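2-oxoglutarate (2OG) and Fe(II)-dependent oxygenase superfamily protein (Arabidopsis thaliana, PDB 6KWB) probably catalyses the 2-oxoglutarate-dependent oxidation of the auxin indole-3-acetic acid to inactive 2-oxoindole-3-acetic acid, keeping auxin levels in balance. Local coordinates at residues F149-Y154 against Y239-F244. Numbering follows the deposited sequence.
Sequences FRINKY and YSIASF. With AKG (2-oxoglutaric acid), chain E.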
loop_
_atom_site.group_PDB
_atom_site.type_symbol
_atom_site.label_atom_id
_atom_site.label_comp_id
_atom_site.label_asym_id
_atom_site.label_seq_id
_atom_site.Cartn_x
_atom_site.Cartn_y
_atom_site.Cartn_z
ATOM N N PHE A 149 -3.993 6.021 -4.806
ATOM C CA PHE A 149 -4.739 5.842 -3.579
ATOM C C PHE A 149 -5.882 4.870 -3.844
ATOM O O PHE A 149 -6.541 4.937 -4.887
ATOM C CB PHE A 149 -5.250 7.194 -3.123
ATOM C CG PHE A 149 -6.008 7.164 -1.849
ATOM C CD1 PHE A 149 -5.357 6.992 -0.644
ATOM C CD2 PHE A 149 -7.392 7.327 -1.856
ATOM C CE1 PHE A 149 -6.081 6.974 0.551
ATOM C CE2 PHE A 149 -8.116 7.314 -0.691
ATOM C CZ PHE A 149 -7.463 7.135 0.526
ATOM N N ARG A 150 -6.130 3.967 -2.911
ATOM C CA ARG A 150 -7.199 3.016 -3.110
ATOM C C ARG A 150 -7.756 2.562 -1.768
ATOM O O ARG A 150 -7.030 2.055 -0.914
ATOM C CB ARG A 150 -6.712 1.828 -3.951
ATOM C CG ARG A 150 -7.652 0.628 -3.926
ATOM C CD ARG A 150 -7.772 -0.142 -5.263
ATOM N NE ARG A 150 -8.593 0.609 -6.200
ATOM C CZ ARG A 150 -9.527 0.089 -6.997
ATOM N NH1 ARG A 150 -9.791 -1.209 -6.986
ATOM N NH2 ARG A 150 -10.206 0.888 -7.806
ATOM N N ILE A 151 -9.067 2.738 -1.600
ATOM C CA ILE A 151 -9.719 2.366 -0.354
ATOM C C ILE A 151 -10.580 1.184 -0.686
ATOM O O ILE A 151 -11.124 1.109 -1.778
ATOM C CB ILE A 151 -10.549 3.512 0.232
ATOM C CG1 ILE A 151 -11.522 4.042 -0.807
ATOM C CG2 ILE A 151 -9.659 4.634 0.614
ATOM C CD1 ILE A 151 -12.340 5.224 -0.322
ATOM N N ASN A 152 -10.675 0.241 0.237
ATOM C CA ASN A 152 -11.318 -1.028 -0.062
ATOM C C ASN A 152 -12.344 -1.430 0.977
ATOM O O ASN A 152 -12.099 -1.270 2.161
ATOM C CB ASN A 152 -10.258 -2.119 -0.155
ATOM C CG ASN A 152 -9.069 -1.699 -0.994
ATOM O OD1 ASN A 152 -9.148 -1.636 -2.230
ATOM N ND2 ASN A 152 -7.950 -1.401 -0.321
ATOM N N LYS A 153 -13.463 -2.001 0.524
ATOM C CA LYS A 153 -14.504 -2.563 1.392
ATOM C C LYS A 153 -14.738 -4.043 1.147
ATOM O O LYS A 153 -15.238 -4.425 0.093
ATOM C CB LYS A 153 -15.822 -1.836 1.194
ATOM C CG LYS A 153 -16.916 -2.301 2.129
ATOM C CD LYS A 153 -18.220 -1.556 1.835
ATOM C CE LYS A 153 -19.389 -2.089 2.632
ATOM N NZ LYS A 153 -20.559 -1.239 2.327
ATOM N N TYR A 154 -14.402 -4.871 2.127
ATOM C CA TYR A 154 -14.610 -6.306 2.003
ATOM C C TYR A 154 -15.889 -6.778 2.678
ATOM O O TYR A 154 -16.105 -6.535 3.861
ATOM C CB TYR A 154 -13.430 -7.049 2.602
ATOM C CG TYR A 154 -12.162 -6.732 1.895
ATOM C CD1 TYR A 154 -11.765 -7.446 0.769
ATOM C CD2 TYR A 154 -11.384 -5.662 2.306
ATOM C CE1 TYR A 154 -10.587 -7.125 0.105
ATOM C CE2 TYR A 154 -10.228 -5.329 1.650
ATOM C CZ TYR A 154 -9.825 -6.062 0.557
ATOM O OH TYR A 154 -8.658 -5.701 -0.064
ATOM N N TYR A 239 -12.594 -2.890 6.217
ATOM C CA TYR A 239 -12.152 -1.726 5.485
ATOM C C TYR A 239 -10.616 -1.650 5.508
ATOM O O TYR A 239 -9.997 -2.009 6.491
ATOM C CB TYR A 239 -12.772 -0.482 6.095
ATOM C CG TYR A 239 -14.270 -0.427 5.926
ATOM C CD1 TYR A 239 -14.839 0.058 4.757
ATOM C CD2 TYR A 239 -15.123 -0.878 6.943
ATOM C CE1 TYR A 239 -16.208 0.102 4.596
ATOM C CE2 TYR A 239 -16.501 -0.838 6.791
ATOM C CZ TYR A 239 -17.042 -0.347 5.611
ATOM O OH TYR A 239 -18.415 -0.300 5.435
ATOM N N SER A 240 -9.991 -1.240 4.416
ATOM C CA SER A 240 -8.544 -1.049 4.427
ATOM C C SER A 240 -8.197 0.092 3.493
ATOM O O SER A 240 -8.911 0.369 2.527
ATOM C CB SER A 240 -7.803 -2.300 4.015
ATOM O OG SER A 240 -7.753 -2.343 2.609
ATOM N N ILE A 241 -7.143 0.812 3.826
ATOM C CA ILE A 241 -6.717 1.918 3.000
ATOM C C ILE A 241 -5.318 1.671 2.499
ATOM O O ILE A 241 -4.431 1.429 3.305
ATOM C CB ILE A 241 -6.741 3.243 3.790
ATOM C CG1 ILE A 241 -8.076 3.425 4.508
ATOM C CG2 ILE A 241 -6.412 4.386 2.888
ATOM C CD1 ILE A 241 -7.988 4.300 5.808
ATOM N N ALA A 242 -5.105 1.781 1.188
ATOM C CA ALA A 242 -3.789 1.504 0.600
ATOM C C ALA A 242 -3.288 2.651 -0.269
ATOM O O ALA A 242 -4.030 3.186 -1.083
ATOM C CB ALA A 242 -3.833 0.237 -0.223
ATOM N N SER A 243 -2.010 2.997 -0.104
ATOM C CA SER A 243 -1.383 4.007 -0.933
ATOM C C SER A 243 -0.195 3.396 -1.598
ATOM O O SER A 243 0.704 2.907 -0.934
ATOM C CB SER A 243 -0.971 5.227 -0.125
ATOM O OG SER A 243 -2.084 5.727 0.595
ATOM N N PHE A 244 -0.205 3.426 -2.919
ATOM C CA PHE A 244 0.811 2.770 -3.708
ATOM C C PHE A 244 1.782 3.783 -4.292
ATOM O O PHE A 244 1.370 4.690 -5.014
ATOM C CB PHE A 244 0.185 1.974 -4.867
ATOM C CG PHE A 244 -0.883 0.979 -4.462
ATOM C CD1 PHE A 244 -0.535 -0.272 -3.956
ATOM C CD2 PHE A 244 -2.227 1.245 -4.674
ATOM C CE1 PHE A 244 -1.497 -1.206 -3.610
ATOM C CE2 PHE A 244 -3.202 0.301 -4.329
ATOM C CZ PHE A 244 -2.831 -0.917 -3.792
HETATM C C1 AKG E . -4.437 -3.785 -1.684
HETATM O O1 AKG E . -5.281 -2.846 -1.730
HETATM O O2 AKG E . -3.598 -3.961 -2.616
HETATM C C2 AKG E . -4.427 -4.730 -0.503
HETATM O O5 AKG E . -3.699 -5.721 -0.554
HETATM C C3 AKG E . -5.332 -4.404 0.688
HETATM C C4 AKG E . -5.109 -5.324 1.884
HETATM C C5 AKG E . -6.348 -5.360 2.763
HETATM O O3 AKG E . -6.321 -5.826 3.946
HETATM O O4 AKG E . -7.429 -4.921 2.288
#
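Two neighbouring antiparallel strands of the larger sheet of the double-stranded beta-helix, 149-154 and 239-244, build one wall of the 2-oxoglutarate pocket, and Asn-152 facing Ser-240 illustrates how a strand pair becomes a ligand site. Arg-150 with Ala-242 and Asn-152 with Ser-240 are the hydrogen-bonded pairs, each joined by a reciprocal pair of backbone N-H...O=C bonds. On the pocket side, the amide of Asn-152 sends an N-H from ND2 to Ser-240 OG, 3.1 Å away, with the acceptor close to the amide plane and an N-H...O angle of 159°. Its OD1 accepts a hydrogen bond from Tyr-81 OH on the adjoining strand 81-87, so the amide is tied at both ends, which should fix its rotation; ND2 also makes a weak bond to O1 of 2-oxoglutarate. A chi1 of 84° places Ser-240 OG where it receives the Asn-152 N-H and still reaches the ligand, at the edge of the Tyr-154 ring. Ser-240 OG and Tyr-154 OH both donate to ligand O4, although the position of O4 is less certain, while Arg-238 adds a further bond to 2-oxoglutarate. Farther along, the Phe-244 ring presents its edge to ligand O2, 3.4 Å from CZ, and CE2 touches Arg-150 CB.

On the reverse face, Ile-241 CG2 sits 3.5 Å from Phe-149 CE1 and also meets Ile-151 CG2. Lys-153 runs alongside Tyr-239, its chain fully extended from a chi1 of -176° and its CG 3.5 Å from Tyr-239 CE1. Helix 38-52 covers Ile-151, Lys-153, Tyr-239 and Ile-241; Met-89 covers the Phe-149 end. A sheet whose one face holds the cosubstrate while the other is backed by a helix is characteristic of the jelly-roll core of Fe(II)/2-oxoglutarate dioxygenases.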